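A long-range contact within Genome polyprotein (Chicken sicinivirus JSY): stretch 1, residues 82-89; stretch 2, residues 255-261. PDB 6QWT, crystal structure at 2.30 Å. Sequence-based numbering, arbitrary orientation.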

# COMPACT_ATOMS: atom_id res chain seq x y z
N ASN A 82 -7.85 21.41 -1.99
CA ASN A 82 -9.05 22.20 -2.28
C ASN A 82 -10.29 21.30 -2.39
O ASN A 82 -11.07 21.40 -3.34
CB ASN A 82 -8.86 23.04 -3.55
CG ASN A 82 -9.89 24.15 -3.68
OD1 ASN A 82 -10.33 24.74 -2.69
ND2 ASN A 82 -10.28 24.45 -4.92
N PHE A 83 -10.45 20.42 -1.41
CA PHE A 83 -11.60 19.53 -1.38
C PHE A 83 -12.88 20.34 -1.22
O PHE A 83 -12.94 21.23 -0.37
CB PHE A 83 -11.48 18.53 -0.23
CG PHE A 83 -10.53 17.40 -0.49
CD1 PHE A 83 -9.44 17.19 0.34
CD2 PHE A 83 -10.74 16.52 -1.54
CE1 PHE A 83 -8.56 16.14 0.12
CE2 PHE A 83 -9.87 15.47 -1.77
CZ PHE A 83 -8.78 15.29 -0.94
N PRO A 84 -13.92 20.06 -2.00
CA PRO A 84 -15.24 20.61 -1.70
C PRO A 84 -15.86 19.83 -0.55
O PRO A 84 -15.26 18.86 -0.07
CB PRO A 84 -16.02 20.38 -3.00
CG PRO A 84 -15.41 19.15 -3.56
CD PRO A 84 -13.94 19.20 -3.20
N PRO A 85 -17.03 20.24 -0.05
CA PRO A 85 -17.71 19.41 0.95
C PRO A 85 -17.92 17.99 0.44
O PRO A 85 -18.41 17.78 -0.67
CB PRO A 85 -19.03 20.14 1.18
CG PRO A 85 -18.73 21.57 0.84
CD PRO A 85 -17.71 21.53 -0.27
N LEU A 86 -17.51 17.02 1.24
CA LEU A 86 -17.65 15.61 0.92
C LEU A 86 -18.72 14.98 1.80
O LEU A 86 -19.05 15.49 2.88
CB LEU A 86 -16.33 14.86 1.08
CG LEU A 86 -15.17 15.32 0.20
CD1 LEU A 86 -13.88 14.64 0.63
CD2 LEU A 86 -15.45 15.05 -1.27
N HIS A 87 -19.27 13.86 1.34
CA HIS A 87 -20.38 13.21 2.01
C HIS A 87 -20.02 11.75 2.30
O HIS A 87 -19.01 11.22 1.83
CB HIS A 87 -21.66 13.28 1.17
CG HIS A 87 -22.21 14.67 1.05
ND1 HIS A 87 -23.26 15.13 1.80
CD2 HIS A 87 -21.83 15.71 0.26
CE1 HIS A 87 -23.52 16.39 1.49
NE2 HIS A 87 -22.66 16.76 0.56
N THR A 88 -20.87 11.12 3.10
CA THR A 88 -20.70 9.71 3.44
C THR A 88 -21.45 8.84 2.44
O THR A 88 -22.41 9.27 1.79
CB THR A 88 -21.20 9.44 4.87
OG1 THR A 88 -22.62 9.56 4.93
CG2 THR A 88 -20.57 10.42 5.85
N LEU A 89 -20.99 7.60 2.31
CA LEU A 89 -21.67 6.61 1.50
C LEU A 89 -22.71 5.88 2.34
O LEU A 89 -22.53 5.68 3.54
CB LEU A 89 -20.68 5.60 0.92
CG LEU A 89 -19.63 6.09 -0.08
CD1 LEU A 89 -18.92 4.91 -0.71
CD2 LEU A 89 -20.27 6.97 -1.14
N LYS A 255 -13.99 18.64 9.28
CA LYS A 255 -14.64 19.82 8.75
C LYS A 255 -15.11 19.64 7.31
O LYS A 255 -16.02 20.35 6.87
CB LYS A 255 -13.70 21.03 8.85
CG LYS A 255 -13.35 21.40 10.29
CD LYS A 255 -12.47 22.64 10.36
CE LYS A 255 -11.02 22.28 10.09
NZ LYS A 255 -10.15 23.49 10.00
N ILE A 256 -14.51 18.70 6.58
CA ILE A 256 -14.83 18.49 5.18
C ILE A 256 -15.98 17.50 5.00
O ILE A 256 -16.88 17.72 4.18
CB ILE A 256 -13.57 18.01 4.43
CG1 ILE A 256 -12.53 19.13 4.37
CG2 ILE A 256 -13.91 17.51 3.04
CD1 ILE A 256 -11.17 18.67 3.91
N ILE A 257 -15.99 16.41 5.76
CA ILE A 257 -16.95 15.33 5.56
C ILE A 257 -18.26 15.68 6.27
O ILE A 257 -18.27 15.92 7.48
CB ILE A 257 -16.40 13.99 6.06
CG1 ILE A 257 -15.23 13.54 5.18
CG2 ILE A 257 -17.49 12.93 6.09
CD1 ILE A 257 -14.39 12.44 5.78
N GLN A 258 -19.35 15.70 5.51
CA GLN A 258 -20.67 16.02 6.04
C GLN A 258 -21.35 14.73 6.49
O GLN A 258 -21.54 13.81 5.69
CB GLN A 258 -21.52 16.74 4.99
CG GLN A 258 -20.81 17.89 4.31
CD GLN A 258 -20.45 19.01 5.27
OE1 GLN A 258 -21.31 19.50 6.01
NE2 GLN A 258 -19.18 19.41 5.28
N LEU A 259 -21.73 14.67 7.76
CA LEU A 259 -22.25 13.44 8.34
C LEU A 259 -23.78 13.42 8.29
O LEU A 259 -24.42 14.46 8.45
CB LEU A 259 -21.79 13.28 9.78
CG LEU A 259 -20.28 13.07 9.98
CD1 LEU A 259 -19.94 12.95 11.45
CD2 LEU A 259 -19.80 11.85 9.21
N PRO A 260 -24.37 12.25 8.06
CA PRO A 260 -25.83 12.14 8.06
C PRO A 260 -26.37 12.11 9.48
O PRO A 260 -25.59 11.94 10.43
CB PRO A 260 -26.08 10.81 7.33
CG PRO A 260 -24.88 9.99 7.67
CD PRO A 260 -23.72 10.96 7.78
N PRO A 261 -27.68 12.26 9.67
CA PRO A 261 -28.21 12.38 11.04
C PRO A 261 -27.99 11.15 11.92
O PRO A 261 -27.91 11.29 13.14
CB PRO A 261 -29.71 12.63 10.82
CG PRO A 261 -29.82 13.15 9.43
CD PRO A 261 -28.74 12.45 8.66
O HOH W 1 -23.48 11.85 4.25

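The two stretches run side by side in nearly the same direction, their end-to-end vectors 18° apart, and meet as a short parallel bridge centred on Leu86 and Ile257, whose CA atoms lie 4.7 Å apart. As is usual for a parallel bridge, one residue uses both its backbone polar groups to span its partner. Leu86 N donates to Ile256 O at 3.1 Å, and Leu86 O accepts from Gln258 N at 2.7 Å; both bonds are close to linear. Ile257 sits between these anchors, and its CA approaches Leu86 O at 3.4 Å in a CA-H...O contact that supplements the shorter bond to the same oxygen. Ile256 O, freed where the helix gives way to extended chain, also accepts from Gln258 NE2 at 3.1 Å, so the glutamine side chain folds back to hydrogen-bond a carbonyl of its own stretch while its backbone N serves the bridge.

Proline has no amide hydrogen to donate, so across Pro84 and Pro85 the chain offers no N-H, and backbone donation to the second stretch begins at Leu86. By Thr88 and Leu259 the CA atoms have separated to 6.4 Å, and a water links Thr88 to Gln258: it accepts from Thr88 N (2.9 Å), donates to Gln258 O (3.1 Å), and also bonds Thr88 OG1 at 2.5 Å.

Branched aliphatic side chains suit the apolar part of the contact. Leu86 CD1 packs against Ile256 CG2 at 3.7 Å, and Ile256 CD1 reaches Phe83 CB at 4.2 Å. Threonine serves two environments: its hydroxyl meets the water, while Thr88 CG2 lies 3.7 Å from Leu259 CD2. On the other face of the bridge from Leu86 and Ile257, Gln258 CB sits over the His87 ring, 4.2 Å from its centroid, a CH-pi contact that uses the aliphatic part of a polar side chain.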